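Local coordinates for protein double Glycine Motif Protease domain from AMS/PCAT Transporter (PDB 6MPZ) that probably cleaves the leader peptide from lantibiotic-type precursor peptides behind a double-glycine motif, as the C39 cysteine peptidase domain of a peptide-secreting AMS/PCAT transporter, at residues A37-W42 / Y71-K76; F99-V104 / I115-K120. All blocks are in the same frame, centred on the assembly; numbering follows the deposited sequence.

Interaction 1 of 2, residues A37-W42 / Y71-K76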
# COMPACT_ATOMS: atom_id res chain seq x y z
N ALA A 37 -5.70 4.32 -8.86
CA ALA A 37 -5.36 4.51 -10.26
C ALA A 37 -5.17 3.18 -11.01
O ALA A 37 -5.56 3.08 -12.15
CB ALA A 37 -4.12 5.39 -10.38
N TYR A 38 -4.61 2.15 -10.34
CA TYR A 38 -4.49 0.80 -10.92
C TYR A 38 -5.87 0.25 -11.29
O TYR A 38 -6.03 -0.39 -12.35
CB TYR A 38 -3.76 -0.16 -9.95
CG TYR A 38 -3.70 -1.61 -10.40
CD1 TYR A 38 -2.70 -2.07 -11.27
CD2 TYR A 38 -4.67 -2.53 -9.99
CE1 TYR A 38 -2.64 -3.42 -11.68
CE2 TYR A 38 -4.64 -3.87 -10.40
CZ TYR A 38 -3.66 -4.32 -11.25
OH TYR A 38 -3.65 -5.66 -11.60
N TYR A 39 -6.86 0.48 -10.43
CA TYR A 39 -8.25 0.00 -10.68
C TYR A 39 -9.09 1.02 -11.45
O TYR A 39 -10.28 0.80 -11.67
CB TYR A 39 -8.94 -0.36 -9.36
CG TYR A 39 -8.35 -1.57 -8.69
CD1 TYR A 39 -8.64 -2.85 -9.16
CD2 TYR A 39 -7.46 -1.46 -7.60
CE1 TYR A 39 -8.09 -3.99 -8.56
CE2 TYR A 39 -6.90 -2.57 -7.00
CZ TYR A 39 -7.22 -3.84 -7.48
OH TYR A 39 -6.68 -4.98 -6.92
N LYS A 40 -8.45 2.12 -11.89
CA LYS A 40 -9.09 3.21 -12.61
C LYS A 40 -10.24 3.85 -11.82
O LYS A 40 -11.25 4.23 -12.39
CB LYS A 40 -9.51 2.78 -14.03
CG LYS A 40 -8.31 2.55 -14.96
CD LYS A 40 -8.45 1.50 -16.02
CE LYS A 40 -9.32 1.91 -17.18
NZ LYS A 40 -8.87 1.15 -18.38
N LYS A 41 -10.09 3.95 -10.50
CA LYS A 41 -11.02 4.70 -9.64
C LYS A 41 -10.47 6.07 -9.47
O LYS A 41 -9.48 6.28 -8.79
CB LYS A 41 -11.26 4.01 -8.30
CG LYS A 41 -12.12 2.76 -8.48
CD LYS A 41 -12.01 1.86 -7.25
CE LYS A 41 -12.76 0.55 -7.45
NZ LYS A 41 -14.23 0.83 -7.56
N TRP A 42 -11.09 7.02 -10.18
CA TRP A 42 -10.57 8.36 -10.31
C TRP A 42 -11.12 9.16 -9.15
O TRP A 42 -12.33 9.30 -9.02
CB TRP A 42 -10.96 8.95 -11.68
CG TRP A 42 -10.49 8.07 -12.88
CD1 TRP A 42 -11.27 7.61 -13.93
CD2 TRP A 42 -9.17 7.56 -13.12
NE1 TRP A 42 -10.50 6.86 -14.80
CE2 TRP A 42 -9.21 6.80 -14.33
CE3 TRP A 42 -7.94 7.67 -12.43
CZ2 TRP A 42 -8.09 6.17 -14.85
CZ3 TRP A 42 -6.81 7.03 -12.96
CH2 TRP A 42 -6.90 6.29 -14.16
N TYR A 71 -14.40 3.85 -1.33
CA TYR A 71 -14.21 3.93 -2.80
C TYR A 71 -14.51 2.62 -3.55
O TYR A 71 -14.18 2.51 -4.73
CB TYR A 71 -12.79 4.37 -3.13
CG TYR A 71 -12.34 5.68 -2.54
CD1 TYR A 71 -13.16 6.82 -2.55
CD2 TYR A 71 -11.04 5.80 -2.02
CE1 TYR A 71 -12.72 8.02 -2.03
CE2 TYR A 71 -10.58 7.00 -1.48
CZ TYR A 71 -11.42 8.11 -1.50
OH TYR A 71 -10.92 9.29 -0.97
N GLY A 72 -15.09 1.63 -2.88
CA GLY A 72 -15.56 0.41 -3.57
C GLY A 72 -14.61 -0.78 -3.60
O GLY A 72 -14.93 -1.81 -4.17
N LEU A 73 -13.43 -0.65 -2.99
CA LEU A 73 -12.50 -1.76 -2.88
C LEU A 73 -12.73 -2.54 -1.59
O LEU A 73 -12.97 -1.96 -0.53
CB LEU A 73 -11.06 -1.24 -2.91
CG LEU A 73 -10.59 -0.53 -4.17
CD1 LEU A 73 -9.19 0.02 -3.95
CD2 LEU A 73 -10.59 -1.50 -5.33
N GLU A 74 -12.64 -3.85 -1.68
CA GLU A 74 -12.54 -4.66 -0.49
C GLU A 74 -11.08 -4.51 -0.01
O GLU A 74 -10.15 -4.52 -0.83
CB GLU A 74 -12.86 -6.11 -0.79
CG GLU A 74 -13.12 -6.91 0.45
CD GLU A 74 -12.64 -8.34 0.35
OE1 GLU A 74 -13.01 -9.04 -0.61
OE2 GLU A 74 -11.87 -8.74 1.26
N ALA A 75 -10.90 -4.33 1.29
CA ALA A 75 -9.61 -4.05 1.88
C ALA A 75 -9.39 -4.76 3.23
O ALA A 75 -10.18 -4.57 4.18
CB ALA A 75 -9.48 -2.54 2.05
N LYS A 76 -8.26 -5.46 3.35
CA LYS A 76 -7.89 -6.19 4.56
C LYS A 76 -6.44 -5.94 4.94
O LYS A 76 -5.59 -5.79 4.08
CB LYS A 76 -8.12 -7.68 4.34
CG LYS A 76 -9.61 -8.04 4.34
CD LYS A 76 -9.86 -9.54 4.37
CE LYS A 76 -9.69 -10.22 3.01
NZ LYS A 76 -10.69 -11.31 2.71

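Interaction 2 of 2, residues F99-V104 / I115-K120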
# COMPACT_ATOMS: atom_id res chain seq x y z
N PHE A 99 9.05 1.50 9.70
CA PHE A 99 8.20 1.93 10.84
C PHE A 99 7.64 3.36 10.74
O PHE A 99 7.01 3.83 11.66
CB PHE A 99 8.92 1.68 12.19
CG PHE A 99 9.34 0.24 12.39
CD1 PHE A 99 8.42 -0.70 12.84
CD2 PHE A 99 10.63 -0.19 12.06
CE1 PHE A 99 8.77 -2.05 12.98
CE2 PHE A 99 10.99 -1.52 12.21
CZ PHE A 99 10.05 -2.46 12.67
N ASN A 100 7.78 3.98 9.58
CA ASN A 100 7.71 5.42 9.29
C ASN A 100 6.82 5.87 8.13
O ASN A 100 6.50 7.05 8.00
CB ASN A 100 9.06 5.73 8.58
CG ASN A 100 10.03 6.34 9.47
OD1 ASN A 100 10.84 7.16 9.06
ND2 ASN A 100 10.00 5.94 10.71
N HIS A 101 6.59 4.94 7.19
CA HIS A 101 6.41 5.27 5.77
C HIS A 101 5.51 4.19 5.15
O HIS A 101 5.39 3.05 5.68
CB HIS A 101 7.80 5.39 5.10
CG HIS A 101 7.81 5.96 3.70
ND1 HIS A 101 7.29 7.20 3.39
CD2 HIS A 101 8.33 5.49 2.55
CE1 HIS A 101 7.48 7.46 2.11
NE2 HIS A 101 8.08 6.43 1.57
N PHE A 102 4.82 4.58 4.10
CA PHE A 102 4.05 3.66 3.30
C PHE A 102 4.55 3.76 1.88
O PHE A 102 4.80 4.87 1.36
CB PHE A 102 2.56 3.99 3.33
CG PHE A 102 1.91 3.70 4.64
CD1 PHE A 102 1.78 2.40 5.09
CD2 PHE A 102 1.40 4.74 5.42
CE1 PHE A 102 1.17 2.14 6.29
CE2 PHE A 102 0.81 4.47 6.64
CZ PHE A 102 0.70 3.17 7.07
N VAL A 103 4.72 2.59 1.25
CA VAL A 103 5.05 2.49 -0.14
C VAL A 103 4.09 1.50 -0.81
O VAL A 103 3.40 0.73 -0.12
CB VAL A 103 6.50 2.09 -0.34
CG1 VAL A 103 7.43 3.09 0.35
CG2 VAL A 103 6.76 0.64 0.14
N VAL A 104 4.04 1.53 -2.15
CA VAL A 104 3.22 0.58 -2.93
C VAL A 104 4.08 -0.55 -3.48
O VAL A 104 5.01 -0.27 -4.22
CB VAL A 104 2.52 1.25 -4.10
CG1 VAL A 104 1.69 0.20 -4.87
CG2 VAL A 104 1.62 2.35 -3.59
N ILE A 115 8.73 -1.43 -6.23
CA ILE A 115 8.00 -0.53 -5.36
C ILE A 115 7.81 0.84 -6.05
O ILE A 115 8.67 1.28 -6.82
CB ILE A 115 8.78 -0.45 -4.03
CG1 ILE A 115 8.51 -1.73 -3.22
CG2 ILE A 115 8.48 0.80 -3.24
CD1 ILE A 115 9.47 -1.95 -2.10
N ASN A 116 6.66 1.45 -5.82
CA ASN A 116 6.46 2.91 -6.06
C ASN A 116 6.50 3.54 -4.69
O ASN A 116 5.57 3.40 -3.91
CB ASN A 116 5.11 3.17 -6.76
CG ASN A 116 5.15 2.86 -8.27
OD1 ASN A 116 6.24 2.64 -8.84
ND2 ASN A 116 3.96 2.81 -8.92
N ASP A 117 7.64 4.16 -4.39
CA ASP A 117 7.86 4.87 -3.16
C ASP A 117 7.41 6.34 -3.36
O ASP A 117 7.94 7.03 -4.23
CB ASP A 117 9.35 4.82 -2.80
CG ASP A 117 9.66 5.51 -1.48
OD1 ASP A 117 8.93 6.45 -1.02
OD2 ASP A 117 10.67 5.12 -0.88
N PRO A 118 6.43 6.83 -2.56
CA PRO A 118 5.95 8.22 -2.76
C PRO A 118 7.01 9.30 -2.56
O PRO A 118 6.86 10.41 -3.08
CB PRO A 118 4.82 8.36 -1.74
CG PRO A 118 4.44 6.99 -1.35
CD PRO A 118 5.65 6.11 -1.55
N ALA A 119 8.08 8.99 -1.83
CA ALA A 119 9.24 9.89 -1.66
C ALA A 119 10.27 9.80 -2.76
O ALA A 119 11.08 10.69 -2.89
CB ALA A 119 9.91 9.64 -0.32
N LYS A 120 10.30 8.69 -3.51
CA LYS A 120 11.38 8.47 -4.49
C LYS A 120 10.94 8.14 -5.90
O LYS A 120 11.74 8.30 -6.79
CB LYS A 120 12.36 7.40 -3.97
CG LYS A 120 13.11 7.88 -2.72
CD LYS A 120 14.36 7.07 -2.42
CE LYS A 120 14.07 5.65 -1.93
NZ LYS A 120 15.18 4.73 -2.31

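Interaction 1 of 2, residues A37-W42 / Y71-K76
Two Schellman motifs, each ending a helix, are set side by side in the helical part of this papain-like (clan CA) C39 peptidase domain. Helix 27-38 stops with Lys40 as its C-prime residue, in the left-handed region (phi 58°), and Lys41 N reaches back to Leu36 O. Helix 61-70 stops in the same way at Gly72 (phi 94°), where Leu73 N returns to Ala68 O, and the chain then runs into strand 74-79, the outermost strand on that side of the sheet.

The apolar part of the contact centres on Leu73. Its CD2 lies over one face of the Tyr39 ring, 4.1 Å from the centroid and displaced toward the CG-CD2 rim, a CH-pi contact. The opposite face of the same ring is covered by Tyr38, whose CD2 stands 3.6 Å above the plane, over the centre, so the phenol is sandwiched between a methyl group and the edge of its neighbour. The Lys41 and Leu73 side chains lie alongside each other, running in opposite senses, and the Lys41 CE methylene comes within 3.7 Å of Leu73 CD2. Leu36 of helix 27-38 also touches Lys41, Tyr71 and Leu73, continuing this packing on the helix.

The polar part is slight. CB of Tyr71 is directed at the 37-42 segment, but its ring turns off and its OH bonds to Asp51. Its carbonyl, at the end of helix 61-70, accepts the one hydrogen bond between the segments. The Lys41 chain runs extended through chi3 and bends at chi4 (-66°), which turns the ammonium toward that carbonyl; the resulting bond from Lys41 NZ to Tyr71 O is weak, at 3.3 Å.

Interaction 2 of 2, residues F99-V104 / I115-K120
A histidine-carboxylate hydrogen bond spans two neighbouring strands where their backbone pairing has given out: His101 NE2 donates to Asp117 OD1 over 2.7 Å, nearly straight at 169°. CG of both residues is anti to the backbone N (Asp117 chi1 -178°), which brings the carboxylate up to the imidazole edge. The carboxylate oxygen lies in the imidazole plane, yet the ring meets it from above the carboxylate plane, the two planes being 48° apart. Asp117 OD1 also closes an Asx turn by accepting from Ala119 N at 2.8 Å, so two N-H groups grip this one oxygen.

The antiparallel pairing of strands 101-109 and 112-117 holds this end through the hydrogen-bonded pair Val104 and Asn116, with Val104 N to Asn116 O at 3.0 Å and Asn116 N to Val104 O at 2.9 Å. Val103 packs beside the carboxylate: its CB meets Ile115 CG2 at 3.7 Å, and its CG1 meets Asp117 CG at 3.8 Å.

His101 ND1 bonds to the backbone of the bound peptide and its ring touches Cys27, consistent with the Cys-His-Asp triad of C39 peptidases. With NE2 donating to it, Asp117 orients the imidazole and probably favours its protonated form beside the cysteine.

From the N terminus, helix 27-38 leads into interaction 1, whose closing at 71-76 completes a loop of 28 intervening residues, 18 of them helical, and delivers the chain to edge strand 74-79. Interaction 2 then opens at 99-104; the 10 residues it encloses are the inner arms and turn of the hairpin 101-109/112-117. The two loops follow in series, neither nested nor crossed. The contacts' centres are about 18 Å apart, on opposite sides of the chain's centre. Interaction 1 joins two helix ends beside one margin of the antiparallel sheet, whereas interaction 2 pairs neighbouring strands further across it. Helix 27-38 serves both: its C-terminal end enters interaction 1, and Cys27, Ser31 and Met34 touch interaction 2.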